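Long-range contacts in FAD dependent oxidoreductase (Chelativorans sp. BNC1, PDB 6PXS), which acts as an FAD-dependent iminodiacetate oxidase and belongs to the DadA oxidoreductase family of flavoproteins: residues A[17-21]-A[71-75]; A[54-60]-A[313-317]; A[88-94]-A[240-246]; A[100-104]-A[139-143]; A[228-233]-A[294-300]. All blocks are in the same frame, centred on the assembly; numbering follows the deposited sequence.

Interaction 1: residues A[17-21]-A[71-75]; sequences YHLAR and LIEEL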
# COMPACT_ATOMS: atom_id res chain seq x y z
N TYR A 17 -9.88 -13.07 -26.29
CA TYR A 17 -11.24 -12.59 -26.47
C TYR A 17 -11.77 -12.92 -27.86
O TYR A 17 -12.95 -13.26 -28.02
CB TYR A 17 -11.29 -11.08 -26.22
CG TYR A 17 -12.56 -10.40 -26.68
CD1 TYR A 17 -13.72 -10.47 -25.92
CD2 TYR A 17 -12.59 -9.68 -27.86
CE1 TYR A 17 -14.88 -9.84 -26.34
CE2 TYR A 17 -13.74 -9.05 -28.29
CZ TYR A 17 -14.88 -9.13 -27.52
OH TYR A 17 -16.03 -8.50 -27.94
N HIS A 18 -10.92 -12.82 -28.89
CA HIS A 18 -11.39 -13.08 -30.24
C HIS A 18 -11.44 -14.57 -30.55
O HIS A 18 -12.35 -15.03 -31.25
CB HIS A 18 -10.49 -12.35 -31.25
CG HIS A 18 -10.61 -10.86 -31.20
ND1 HIS A 18 -9.90 -10.09 -30.30
CD2 HIS A 18 -11.35 -10.00 -31.93
CE1 HIS A 18 -10.20 -8.82 -30.49
NE2 HIS A 18 -11.08 -8.73 -31.47
N LEU A 19 -10.47 -15.34 -30.04
CA LEU A 19 -10.42 -16.76 -30.35
C LEU A 19 -11.57 -17.52 -29.71
O LEU A 19 -12.24 -18.33 -30.36
CB LEU A 19 -9.08 -17.34 -29.90
CG LEU A 19 -7.87 -16.98 -30.77
CD1 LEU A 19 -6.58 -17.32 -30.05
CD2 LEU A 19 -7.96 -17.70 -32.10
N ALA A 20 -11.82 -17.28 -28.42
CA ALA A 20 -12.83 -18.05 -27.71
C ALA A 20 -14.21 -17.88 -28.33
O ALA A 20 -15.03 -18.81 -28.28
CB ALA A 20 -12.86 -17.64 -26.23
N ARG A 21 -14.49 -16.71 -28.91
CA ARG A 21 -15.79 -16.50 -29.55
C ARG A 21 -15.94 -17.30 -30.83
O ARG A 21 -17.07 -17.46 -31.31
CB ARG A 21 -15.99 -15.01 -29.84
CG ARG A 21 -15.92 -14.13 -28.60
CD ARG A 21 -16.34 -12.71 -28.91
NE ARG A 21 -17.78 -12.52 -28.73
CZ ARG A 21 -18.46 -11.48 -29.18
NH1 ARG A 21 -17.85 -10.52 -29.86
NH2 ARG A 21 -19.77 -11.40 -28.96
N LEU A 71 -15.47 -2.30 -30.47
CA LEU A 71 -15.16 -3.06 -29.26
C LEU A 71 -16.00 -2.60 -28.08
O LEU A 71 -16.52 -3.42 -27.32
CB LEU A 71 -13.67 -2.93 -28.96
CG LEU A 71 -13.07 -3.83 -27.88
CD1 LEU A 71 -13.32 -5.30 -28.20
CD2 LEU A 71 -11.59 -3.55 -27.77
N ILE A 72 -16.15 -1.28 -27.91
CA ILE A 72 -16.87 -0.75 -26.75
C ILE A 72 -18.30 -1.28 -26.73
O ILE A 72 -18.80 -1.71 -25.68
CB ILE A 72 -16.83 0.79 -26.76
CG1 ILE A 72 -15.40 1.30 -26.61
CG2 ILE A 72 -17.72 1.35 -25.65
CD1 ILE A 72 -14.73 0.93 -25.30
N GLU A 73 -18.97 -1.25 -27.87
CA GLU A 73 -20.34 -1.75 -27.93
C GLU A 73 -20.37 -3.27 -27.79
O GLU A 73 -21.22 -3.82 -27.08
CB GLU A 73 -21.01 -1.33 -29.24
CG GLU A 73 -21.16 0.18 -29.40
CD GLU A 73 -22.11 0.78 -28.38
OE1 GLU A 73 -22.95 0.04 -27.83
OE2 GLU A 73 -22.02 2.01 -28.14
N GLU A 74 -19.45 -3.96 -28.45
CA GLU A 74 -19.38 -5.42 -28.33
C GLU A 74 -19.26 -5.83 -26.87
O GLU A 74 -19.96 -6.74 -26.41
CB GLU A 74 -18.20 -5.95 -29.14
CG GLU A 74 -18.49 -7.24 -29.89
CD GLU A 74 -17.38 -7.62 -30.86
OE1 GLU A 74 -16.69 -6.70 -31.35
OE2 GLU A 74 -17.20 -8.82 -31.12
N LEU A 75 -18.39 -5.15 -26.11
CA LEU A 75 -18.26 -5.45 -24.69
C LEU A 75 -19.47 -4.94 -23.91
O LEU A 75 -19.92 -5.59 -22.95
CB LEU A 75 -16.98 -4.83 -24.14
CG LEU A 75 -15.67 -5.48 -24.61
CD1 LEU A 75 -14.49 -4.58 -24.28
CD2 LEU A 75 -15.49 -6.84 -23.96
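Y17 extends its ring across the gap to helix 55-76 and overlaps two leucines one helical turn apart. CE2 of Y17 lies 3.8 Å from CD1 of L71, and CE1 of Y17 lies 3.9 Å from CD2 of L75. The t rotamer of Y17 sends the ring toward this ridge. The backbones stay well separated, with Y17 CA and L75 CA 10.2 Å apart, so a long, flat aromatic side chain suits the space better than a small aliphatic one. Y17 and L71 also pack on M159 of helix 152-164. The residues 17-21 come from helix 10-20, which follows strand 3-6 and a glycine-rich GxGxxG turn, consistent with the first beta-alpha unit of a Rossmann-type FAD-binding fold; L11 on this helix binds FAD. Toward the solvent the character changes from apolar to charged. R21 and E74 have long, flexible side chains that can meet at the surface, forming a salt bridge between R21 NH1 and E74 OE2; the modelled 2.2 Å is too short to take literally. The OH of Y17 approaches the same carboxylate, 3.3 Å from E74 CD. H18 is also tied to helix 55-76, its NE2 hydrogen-bonding to Y67 OH.

Interaction 2: residues A[54-60]-A[313-317]; sequences DPDWYLL and MRPIL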
# COMPACT_ATOMS: atom_id res chain seq x y z
N ASP A 54 5.93 6.38 -39.39
CA ASP A 54 6.35 5.07 -39.88
C ASP A 54 5.14 4.37 -40.48
O ASP A 54 4.21 3.99 -39.73
CB ASP A 54 6.94 4.23 -38.75
CG ASP A 54 7.36 2.84 -39.20
OD1 ASP A 54 7.38 2.60 -40.43
OD2 ASP A 54 7.66 1.99 -38.34
N PRO A 55 5.07 4.17 -41.80
CA PRO A 55 3.84 3.62 -42.38
C PRO A 55 3.49 2.24 -41.86
O PRO A 55 2.31 1.95 -41.62
CB PRO A 55 4.14 3.60 -43.89
CG PRO A 55 5.26 4.56 -44.07
CD PRO A 55 6.08 4.47 -42.83
N ASP A 56 4.49 1.37 -41.68
CA ASP A 56 4.21 0.03 -41.16
C ASP A 56 3.57 0.10 -39.78
O ASP A 56 2.63 -0.65 -39.49
CB ASP A 56 5.49 -0.79 -41.11
CG ASP A 56 6.08 -1.04 -42.49
OD1 ASP A 56 5.30 -1.13 -43.46
OD2 ASP A 56 7.32 -1.14 -42.59
N TRP A 57 4.06 0.99 -38.92
CA TRP A 57 3.50 1.11 -37.58
C TRP A 57 2.21 1.92 -37.58
O TRP A 57 1.25 1.56 -36.89
CB TRP A 57 4.53 1.75 -36.64
CG TRP A 57 3.92 2.28 -35.38
CD1 TRP A 57 3.54 1.55 -34.29
CD2 TRP A 57 3.62 3.64 -35.09
NE1 TRP A 57 3.02 2.39 -33.33
CE2 TRP A 57 3.06 3.68 -33.80
CE3 TRP A 57 3.76 4.84 -35.79
CZ2 TRP A 57 2.64 4.86 -33.19
CZ3 TRP A 57 3.35 6.02 -35.19
CH2 TRP A 57 2.80 6.02 -33.90
N TYR A 58 2.16 3.01 -38.35
CA TYR A 58 0.98 3.87 -38.32
C TYR A 58 -0.25 3.15 -38.86
O TYR A 58 -1.37 3.41 -38.40
CB TYR A 58 1.24 5.15 -39.12
CG TYR A 58 0.08 6.12 -39.05
CD1 TYR A 58 -0.14 6.89 -37.91
CD2 TYR A 58 -0.79 6.27 -40.12
CE1 TYR A 58 -1.19 7.78 -37.84
CE2 TYR A 58 -1.84 7.16 -40.06
CZ TYR A 58 -2.04 7.91 -38.92
OH TYR A 58 -3.09 8.80 -38.85
N LEU A 59 -0.07 2.24 -39.82
CA LEU A 59 -1.20 1.51 -40.38
C LEU A 59 -2.03 0.87 -39.27
O LEU A 59 -3.26 0.97 -39.25
CB LEU A 59 -0.71 0.46 -41.37
CG LEU A 59 -1.77 -0.46 -41.97
CD1 LEU A 59 -2.93 0.34 -42.55
CD2 LEU A 59 -1.15 -1.35 -43.03
N LEU A 60 -1.36 0.20 -38.33
CA LEU A 60 -2.06 -0.44 -37.23
C LEU A 60 -2.48 0.56 -36.16
O LEU A 60 -3.49 0.34 -35.48
CB LEU A 60 -1.18 -1.52 -36.61
CG LEU A 60 -0.74 -2.64 -37.56
CD1 LEU A 60 0.25 -3.56 -36.88
CD2 LEU A 60 -1.95 -3.42 -38.05
N MET A 313 10.12 0.46 -34.30
CA MET A 313 8.87 0.94 -33.72
C MET A 313 7.67 0.12 -34.19
O MET A 313 6.63 0.15 -33.52
CB MET A 313 8.66 2.41 -34.07
CG MET A 313 7.57 3.09 -33.25
SD MET A 313 7.28 4.79 -33.75
CE MET A 313 8.91 5.51 -33.54
N ARG A 314 7.78 -0.59 -35.31
CA ARG A 314 6.66 -1.39 -35.77
C ARG A 314 6.57 -2.68 -34.95
O ARG A 314 7.59 -3.22 -34.52
CB ARG A 314 6.79 -1.72 -37.25
CG ARG A 314 7.94 -2.67 -37.60
CD ARG A 314 7.99 -2.93 -39.10
NE ARG A 314 9.03 -3.89 -39.46
CZ ARG A 314 10.30 -3.57 -39.71
NH1 ARG A 314 11.17 -4.52 -40.03
NH2 ARG A 314 10.71 -2.31 -39.65
N PRO A 315 5.35 -3.19 -34.71
CA PRO A 315 5.21 -4.36 -33.84
C PRO A 315 5.71 -5.64 -34.49
O PRO A 315 6.19 -5.64 -35.63
CB PRO A 315 3.70 -4.44 -33.58
CG PRO A 315 3.12 -3.16 -34.11
CD PRO A 315 4.04 -2.71 -35.18
N ILE A 316 5.61 -6.75 -33.76
CA ILE A 316 5.99 -8.07 -34.23
C ILE A 316 4.75 -8.95 -34.11
O ILE A 316 4.30 -9.26 -33.00
CB ILE A 316 7.15 -8.66 -33.43
CG1 ILE A 316 8.40 -7.79 -33.59
CG2 ILE A 316 7.44 -10.09 -33.87
CD1 ILE A 316 9.59 -8.24 -32.76
N LEU A 317 4.20 -9.36 -35.26
CA LEU A 317 2.99 -10.17 -35.29
C LEU A 317 3.10 -11.19 -36.40
O LEU A 317 3.47 -10.85 -37.53
CB LEU A 317 1.74 -9.30 -35.51
CG LEU A 317 1.58 -8.08 -34.60
CD1 LEU A 317 0.44 -7.22 -35.09
CD2 LEU A 317 1.34 -8.51 -33.16
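W57, M313 and R314 lose the most surface here. The thioether of M313 sits over one face of the W57 indole: SD of M313 is 4.1 Å from the centroid of the six-membered ring and 15° off its normal, a Met-aromatic contact of polarisable sulfur with the pi face. CD1 of W57 also comes within 3.5 Å of M313 O, while its NE1 hydrogen-bonds to S335 OG. W57 lies in the first turn of helix 55-76, whose N-cap, D54, accepts weakly from D56 N (3.4 Å to D54 OD1). The partner segment leads into strand 316-317, at the edge of the mixed sheet of the FAD-binding fold, and the side chain of W57 is about 8 Å from the bound FAD. R314 uses its aliphatic part: CB is 4.2 Å from W57 CB, and CD 3.9 Å from D56 CB. D56 pairs its charge with R362. CD1 of L60 touches P315 CG at 4.0 Å and L317 CD1 at 4.1 Å; both leucines also pack on helix 336-352.

Interaction 3: residues A[88-94]-A[240-246]; sequences VGALVLA and WPVVLPM
Strands 90-93 and 242-244 run parallel, their axes 4.4 Å apart and inclined by 18°, both extended (L91 phi/psi -119/126°, V243 -124/131°). The register pairs A90 with V242, L91 with V243 and V92 with L244, CA-CA 4.2, 4.7 and 4.6 Å. Four hydrogen bonds, donor first, form the ladder: V242 N–G89 O (2.9 Å), L91 N–V242 O (2.6 Å), L244 N–L91 O (2.7 Å) and L93 N–L244 O (2.9 Å). G89, just before the strand, has phi/psi 78/171°, a positive phi that favours glycine, and its O lies 3.3 Å from P241 CB. A90, V92 (t), V242 (t) and L244 (m,t) share one face: CB of A90 lies 4.0 Å from CB of V242, CG2 of V92 4.2 Å from CD1 of L244, and CG2 of V88 (m) 4.2 Å from CG2 of V242. The other face carries L91 (m,t) and V243 (t): CD1 of L91 touches CG of P241 at 3.8 Å. L93 (m, chi2 49°) reaches V243, CD2 to CG1 at 3.8 Å. M246, phi 57° and all three chi m, brings CG to 3.5 Å from CG1 of V92. Strand 141-144 flanks 90-93 antiparallel, making a mixed sheet; the side chain of V242 is about 4 Å from that of V44, an FAD-binding residue. The backbone bonds fix the register and, with apolar side chains buried on both faces, hold the strands together.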
# COMPACT_ATOMS: atom_id res chain seq x y z
N VAL A 88 -13.83 11.99 -25.53
CA VAL A 88 -13.81 13.30 -24.90
C VAL A 88 -13.08 14.36 -25.72
O VAL A 88 -13.03 15.52 -25.31
CB VAL A 88 -13.16 13.22 -23.50
CG1 VAL A 88 -13.96 12.31 -22.59
CG2 VAL A 88 -11.71 12.74 -23.61
N GLY A 89 -12.50 13.99 -26.86
CA GLY A 89 -11.69 14.90 -27.62
C GLY A 89 -10.30 15.06 -27.02
O GLY A 89 -10.00 14.60 -25.92
N ALA A 90 -9.44 15.74 -27.77
CA ALA A 90 -8.05 15.92 -27.37
C ALA A 90 -7.60 17.34 -27.71
O ALA A 90 -8.12 17.97 -28.63
CB ALA A 90 -7.12 14.91 -28.05
N LEU A 91 -6.63 17.82 -26.94
CA LEU A 91 -6.01 19.12 -27.16
C LEU A 91 -4.53 18.91 -27.42
O LEU A 91 -3.84 18.27 -26.62
CB LEU A 91 -6.20 20.05 -25.96
CG LEU A 91 -7.63 20.47 -25.63
CD1 LEU A 91 -7.67 21.20 -24.30
CD2 LEU A 91 -8.20 21.35 -26.73
N VAL A 92 -4.04 19.43 -28.55
CA VAL A 92 -2.64 19.33 -28.92
C VAL A 92 -2.01 20.70 -28.69
O VAL A 92 -2.46 21.71 -29.25
CB VAL A 92 -2.46 18.88 -30.38
CG1 VAL A 92 -0.99 18.71 -30.71
CG2 VAL A 92 -3.22 17.58 -30.62
N LEU A 93 -0.96 20.74 -27.87
CA LEU A 93 -0.30 21.97 -27.48
C LEU A 93 1.11 22.02 -28.06
O LEU A 93 1.65 21.03 -28.55
CB LEU A 93 -0.25 22.11 -25.96
CG LEU A 93 -1.52 22.50 -25.21
CD1 LEU A 93 -2.69 21.64 -25.64
CD2 LEU A 93 -1.30 22.37 -23.71
N ALA A 94 1.69 23.21 -28.00
CA ALA A 94 3.08 23.43 -28.36
C ALA A 94 3.49 24.79 -27.81
O ALA A 94 2.65 25.66 -27.59
CB ALA A 94 3.30 23.35 -29.88
N TRP A 240 -13.55 16.34 -19.43
CA TRP A 240 -12.27 16.95 -19.77
C TRP A 240 -11.60 16.17 -20.90
O TRP A 240 -11.62 14.94 -20.91
CB TRP A 240 -11.36 16.98 -18.55
CG TRP A 240 -11.80 17.95 -17.50
CD1 TRP A 240 -13.00 18.60 -17.44
CD2 TRP A 240 -11.05 18.39 -16.37
NE1 TRP A 240 -13.04 19.42 -16.33
CE2 TRP A 240 -11.85 19.31 -15.66
CE3 TRP A 240 -9.77 18.10 -15.89
CZ2 TRP A 240 -11.42 19.93 -14.49
CZ3 TRP A 240 -9.34 18.72 -14.73
CH2 TRP A 240 -10.16 19.63 -14.05
N PRO A 241 -10.98 16.86 -21.85
CA PRO A 241 -10.35 16.18 -22.99
C PRO A 241 -8.96 15.67 -22.62
O PRO A 241 -8.48 15.83 -21.50
CB PRO A 241 -10.29 17.28 -24.05
CG PRO A 241 -10.10 18.53 -23.26
CD PRO A 241 -10.90 18.33 -21.99
N VAL A 242 -8.32 15.06 -23.61
CA VAL A 242 -6.92 14.66 -23.50
C VAL A 242 -6.05 15.85 -23.87
O VAL A 242 -6.45 16.73 -24.64
CB VAL A 242 -6.64 13.45 -24.40
CG1 VAL A 242 -5.18 13.03 -24.30
CG2 VAL A 242 -7.55 12.28 -24.04
N VAL A 243 -4.84 15.89 -23.32
CA VAL A 243 -3.88 16.95 -23.58
C VAL A 243 -2.60 16.32 -24.10
O VAL A 243 -2.08 15.37 -23.50
CB VAL A 243 -3.60 17.80 -22.33
CG1 VAL A 243 -2.65 18.94 -22.66
CG2 VAL A 243 -4.91 18.34 -21.76
N LEU A 244 -2.09 16.84 -25.22
CA LEU A 244 -0.89 16.32 -25.87
C LEU A 244 0.07 17.48 -26.12
O LEU A 244 0.05 18.11 -27.19
CB LEU A 244 -1.24 15.62 -27.18
CG LEU A 244 -2.30 14.52 -27.10
CD1 LEU A 244 -2.60 13.98 -28.49
CD2 LEU A 244 -1.85 13.41 -26.18
N PRO A 245 0.94 17.79 -25.15
CA PRO A 245 1.89 18.90 -25.33
C PRO A 245 2.99 18.61 -26.34
O PRO A 245 3.85 19.48 -26.55
CB PRO A 245 2.46 19.10 -23.92
CG PRO A 245 2.26 17.81 -23.23
CD PRO A 245 1.01 17.22 -23.79
N MET A 246 3.01 17.44 -26.96
CA MET A 246 3.98 17.13 -28.01
C MET A 246 5.41 17.30 -27.52
O MET A 246 6.26 17.86 -28.21
CB MET A 246 3.72 17.99 -29.25
CG MET A 246 2.33 17.83 -29.84
SD MET A 246 1.94 16.13 -30.28
CE MET A 246 3.30 15.75 -31.38

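Interaction 4: residues A[100-104]-A[139-143]; sequences LDTIE and LEAIH
A helical turn, residues 100-104 (L100 phi/psi -65/-31°, I103 -64/-43°), packs on the face of strand 141-143 (extended; A141 -157/169°, I142 -118/125°). The short axes approach to 9.5 Å and their N-to-C directions differ by only 18°, so they run nearly parallel; the nearest CA pairs are L100 with A141 (7.8 Å) and E104 with I142 (7.1 Å). Within the helix E104 N bonds to L100 O at 3.0 Å.

Apolar contacts centre on I142 (m,t), whose side chain points at the helix. Its CD1 lies 3.8 Å from CD1 of L100 (t,p), 4.4 Å from CG2 of I103 (m,t) and 3.6 Å from CB of E104; it also sits 3.7 Å from O of L100. CD2 of L100 additionally rests 3.8 Å from CB of E140. A141 turns its methyl away.

Charged groups gather at the margin. E104, extended (t,t), forms a salt bridge with R122 on neighbouring strand 121-123, as does D101; E140 lies near R122 too, a weak, long pairing.

Helix 97-111 thus covers one face of the mixed sheet, I103 also meeting V92, as in layered alpha/beta packing. No hydrogen bond crosses between the two segments, so their join depends on burial of aliphatic surface.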
# COMPACT_ATOMS: atom_id res chain seq x y z
N LEU A 100 3.57 24.70 -33.65
CA LEU A 100 2.14 24.43 -33.61
C LEU A 100 1.53 24.48 -35.00
O LEU A 100 0.57 23.76 -35.29
CB LEU A 100 1.44 25.41 -32.68
CG LEU A 100 -0.02 25.11 -32.32
CD1 LEU A 100 -0.15 23.74 -31.66
CD2 LEU A 100 -0.58 26.19 -31.41
N ASP A 101 2.07 25.33 -35.88
CA ASP A 101 1.61 25.35 -37.27
C ASP A 101 2.05 24.09 -38.01
O ASP A 101 1.30 23.55 -38.82
CB ASP A 101 2.13 26.60 -37.97
CG ASP A 101 1.71 27.88 -37.28
OD1 ASP A 101 0.65 27.87 -36.61
OD2 ASP A 101 2.42 28.89 -37.41
N THR A 102 3.27 23.62 -37.74
CA THR A 102 3.73 22.38 -38.35
C THR A 102 2.88 21.20 -37.90
O THR A 102 2.51 20.35 -38.72
CB THR A 102 5.20 22.14 -38.01
OG1 THR A 102 6.00 23.18 -38.57
CG2 THR A 102 5.67 20.79 -38.54
N ILE A 103 2.55 21.14 -36.61
CA ILE A 103 1.72 20.05 -36.11
C ILE A 103 0.33 20.12 -36.73
O ILE A 103 -0.23 19.09 -37.13
CB ILE A 103 1.66 20.10 -34.57
CG1 ILE A 103 3.04 19.81 -33.98
CG2 ILE A 103 0.63 19.10 -34.06
CD1 ILE A 103 3.18 20.21 -32.52
N GLU A 104 -0.24 21.32 -36.82
CA GLU A 104 -1.53 21.47 -37.48
C GLU A 104 -1.49 20.92 -38.90
O GLU A 104 -2.50 20.39 -39.39
CB GLU A 104 -1.94 22.95 -37.50
CG GLU A 104 -3.35 23.20 -38.03
CD GLU A 104 -3.69 24.67 -38.11
OE1 GLU A 104 -4.84 25.01 -38.47
OE2 GLU A 104 -2.80 25.51 -37.82
N LEU A 139 -2.37 29.52 -23.58
CA LEU A 139 -1.98 28.40 -24.44
C LEU A 139 -2.92 28.32 -25.64
O LEU A 139 -4.14 28.18 -25.47
CB LEU A 139 -2.00 27.09 -23.66
CG LEU A 139 -0.87 26.91 -22.64
CD1 LEU A 139 -1.16 25.74 -21.71
CD2 LEU A 139 0.46 26.71 -23.34
N GLU A 140 -2.36 28.41 -26.84
CA GLU A 140 -3.07 28.02 -28.04
C GLU A 140 -3.04 26.50 -28.17
O GLU A 140 -2.16 25.83 -27.62
CB GLU A 140 -2.44 28.66 -29.28
CG GLU A 140 -2.28 30.17 -29.21
CD GLU A 140 -1.57 30.74 -30.43
OE1 GLU A 140 -1.53 30.05 -31.47
OE2 GLU A 140 -1.05 31.87 -30.34
N ALA A 141 -4.01 25.96 -28.90
CA ALA A 141 -4.12 24.51 -29.01
C ALA A 141 -4.88 24.15 -30.28
O ALA A 141 -5.48 25.00 -30.94
CB ALA A 141 -4.82 23.92 -27.78
N ILE A 142 -4.85 22.86 -30.60
CA ILE A 142 -5.59 22.29 -31.71
C ILE A 142 -6.56 21.27 -31.13
O ILE A 142 -6.15 20.35 -30.41
CB ILE A 142 -4.66 21.63 -32.74
CG1 ILE A 142 -3.67 22.67 -33.29
CG2 ILE A 142 -5.47 21.01 -33.87
CD1 ILE A 142 -2.55 22.07 -34.11
N HIS A 143 -7.84 21.43 -31.45
CA HIS A 143 -8.90 20.61 -30.87
C HIS A 143 -9.23 19.46 -31.82
O HIS A 143 -9.59 19.70 -32.98
CB HIS A 143 -10.14 21.45 -30.58
CG HIS A 143 -11.20 20.72 -29.83
ND1 HIS A 143 -12.32 20.20 -30.43
CD2 HIS A 143 -11.32 20.43 -28.51
CE1 HIS A 143 -13.08 19.61 -29.53
NE2 HIS A 143 -12.49 19.74 -28.35

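Interaction 5: residues A[228-233]-A[294-300]; sequences IHLHLP and LADATHI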
# COMPACT_ATOMS: atom_id res chain seq x y z
N ILE A 228 1.97 9.18 -13.10
CA ILE A 228 1.42 9.75 -11.88
C ILE A 228 -0.09 9.86 -12.00
O ILE A 228 -0.62 10.21 -13.06
CB ILE A 228 2.05 11.12 -11.58
CG1 ILE A 228 3.54 10.96 -11.25
CG2 ILE A 228 1.31 11.81 -10.44
CD1 ILE A 228 4.28 12.26 -11.08
N HIS A 229 -0.79 9.57 -10.90
CA HIS A 229 -2.24 9.68 -10.82
C HIS A 229 -2.59 10.73 -9.78
O HIS A 229 -2.17 10.63 -8.63
CB HIS A 229 -2.87 8.33 -10.47
CG HIS A 229 -2.80 7.32 -11.57
ND1 HIS A 229 -3.92 6.73 -12.11
CD2 HIS A 229 -1.74 6.81 -12.24
CE1 HIS A 229 -3.56 5.89 -13.07
NE2 HIS A 229 -2.24 5.92 -13.16
N LEU A 230 -3.36 11.73 -10.20
CA LEU A 230 -3.77 12.83 -9.33
C LEU A 230 -5.25 12.74 -9.03
O LEU A 230 -6.01 12.03 -9.69
CB LEU A 230 -3.45 14.18 -9.98
CG LEU A 230 -2.01 14.37 -10.46
CD1 LEU A 230 -1.86 15.73 -11.12
CD2 LEU A 230 -1.03 14.22 -9.32
N HIS A 231 -5.67 13.50 -8.01
CA HIS A 231 -7.06 13.52 -7.57
C HIS A 231 -7.46 14.96 -7.27
O HIS A 231 -6.78 15.64 -6.51
CB HIS A 231 -7.25 12.64 -6.33
CG HIS A 231 -8.65 12.62 -5.81
ND1 HIS A 231 -9.72 12.14 -6.54
CD2 HIS A 231 -9.16 13.02 -4.62
CE1 HIS A 231 -10.82 12.25 -5.83
NE2 HIS A 231 -10.52 12.78 -4.66
N LEU A 232 -8.56 15.40 -7.88
CA LEU A 232 -9.08 16.75 -7.70
C LEU A 232 -10.36 16.68 -6.87
O LEU A 232 -11.46 16.65 -7.43
CB LEU A 232 -9.36 17.41 -9.06
CG LEU A 232 -8.16 17.92 -9.87
CD1 LEU A 232 -7.42 19.00 -9.11
CD2 LEU A 232 -7.23 16.78 -10.24
N PRO A 233 -10.26 16.67 -5.53
CA PRO A 233 -11.46 16.42 -4.70
C PRO A 233 -12.63 17.33 -5.04
O PRO A 233 -12.54 18.55 -4.93
CB PRO A 233 -10.96 16.66 -3.27
CG PRO A 233 -9.71 17.45 -3.42
CD PRO A 233 -9.09 17.00 -4.70
N LEU A 294 -3.10 21.98 -11.40
CA LEU A 294 -2.87 20.72 -10.72
C LEU A 294 -1.94 20.86 -9.52
O LEU A 294 -1.63 19.85 -8.88
CB LEU A 294 -2.29 19.69 -11.70
CG LEU A 294 -3.16 19.38 -12.92
CD1 LEU A 294 -2.42 18.46 -13.89
CD2 LEU A 294 -4.49 18.77 -12.50
N ALA A 295 -1.52 22.08 -9.19
CA ALA A 295 -0.51 22.27 -8.14
C ALA A 295 -0.98 21.69 -6.81
O ALA A 295 -0.26 20.91 -6.17
CB ALA A 295 -0.19 23.75 -7.99
N ASP A 296 -2.19 22.06 -6.37
CA ASP A 296 -2.72 21.60 -5.10
C ASP A 296 -3.68 20.42 -5.26
O ASP A 296 -4.62 20.28 -4.48
CB ASP A 296 -3.41 22.76 -4.38
CG ASP A 296 -2.42 23.72 -3.75
OD1 ASP A 296 -1.37 23.26 -3.26
OD2 ASP A 296 -2.70 24.94 -3.74
N ALA A 297 -3.44 19.58 -6.26
CA ALA A 297 -4.17 18.33 -6.40
C ALA A 297 -3.47 17.24 -5.61
O ALA A 297 -2.26 17.26 -5.42
CB ALA A 297 -4.29 17.93 -7.87
N THR A 298 -4.26 16.26 -5.15
CA THR A 298 -3.69 15.16 -4.38
C THR A 298 -2.93 14.21 -5.30
O THR A 298 -3.35 13.94 -6.43
CB THR A 298 -4.80 14.41 -3.64
OG1 THR A 298 -5.56 15.32 -2.84
CG2 THR A 298 -4.21 13.33 -2.74
N HIS A 299 -1.81 13.71 -4.80
CA HIS A 299 -1.05 12.66 -5.47
C HIS A 299 -1.39 11.34 -4.78
O HIS A 299 -0.96 11.10 -3.65
CB HIS A 299 0.45 12.96 -5.41
CG HIS A 299 1.30 11.96 -6.13
ND1 HIS A 299 2.67 12.06 -6.19
CD2 HIS A 299 0.97 10.84 -6.82
CE1 HIS A 299 3.15 11.05 -6.89
NE2 HIS A 299 2.14 10.29 -7.28
N ILE A 300 -2.15 10.50 -5.46
CA ILE A 300 -2.66 9.28 -4.85
C ILE A 300 -1.72 8.10 -5.06
O ILE A 300 -1.53 7.28 -4.16
CB ILE A 300 -4.08 8.96 -5.36
CG1 ILE A 300 -4.13 8.95 -6.89
CG2 ILE A 300 -5.08 9.98 -4.82
CD1 ILE A 300 -5.50 8.58 -7.45
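H231 and T298 form an antiparallel hydrogen-bonded pair, H231 N donating to T298 O at 2.8 Å and T298 N to H231 O at 2.9 Å. I300 N donates to H229 O at 3.2 Å, flanking the non-hydrogen-bonded pair L230 and H299. The backbone of L230 bonds to V259 on the other edge. A type I turn, A297 N to L294 O, precedes strand 298-310. The polar side chains of T298 and H299 find partners outside: T298 OG1 bonds to R274 NE of the second subunit, H299 NE2 to T302 OG1, and H299 ND1, weakly, to Q280 NE2 of the second subunit, whose R274 NH2 also bonds D296 O. CG2 of I228 lies over the H299 ring, a CH-pi contact 3.9 Å from its centroid. On the face carrying L230, leucines and a small alanine fit closely, L230 CD1 being 3.9 Å from L294 CD1. This is an outer strand pair of an antiparallel sheet, as in the substrate domain of DAO-family enzymes, its edge at the subunit interface.

From the N terminus, interaction 1 brings helix 55-76 back to helix 10-20 of the nucleotide-binding fold. Before it closes, interaction 2 opens at the start of that same helix, so the two cross; it closes only at 313-317, and interactions 3, 4 and 5 nest within its long loop. Interaction 3 opens at strand 90-93 and encloses interaction 4, which it touches: strands 90-93 and 141-144 are sheet neighbours. Interaction 5 opens at 228-233, before interaction 3 closes at 240-246, so crosses it; it closes at 294-300. Interactions 1 and 2 tie helix 55-76 to helix 10-20 and the edge-strand segment of the FAD-binding part; 3, 4 and 5 build the two sheets inserted between its strands.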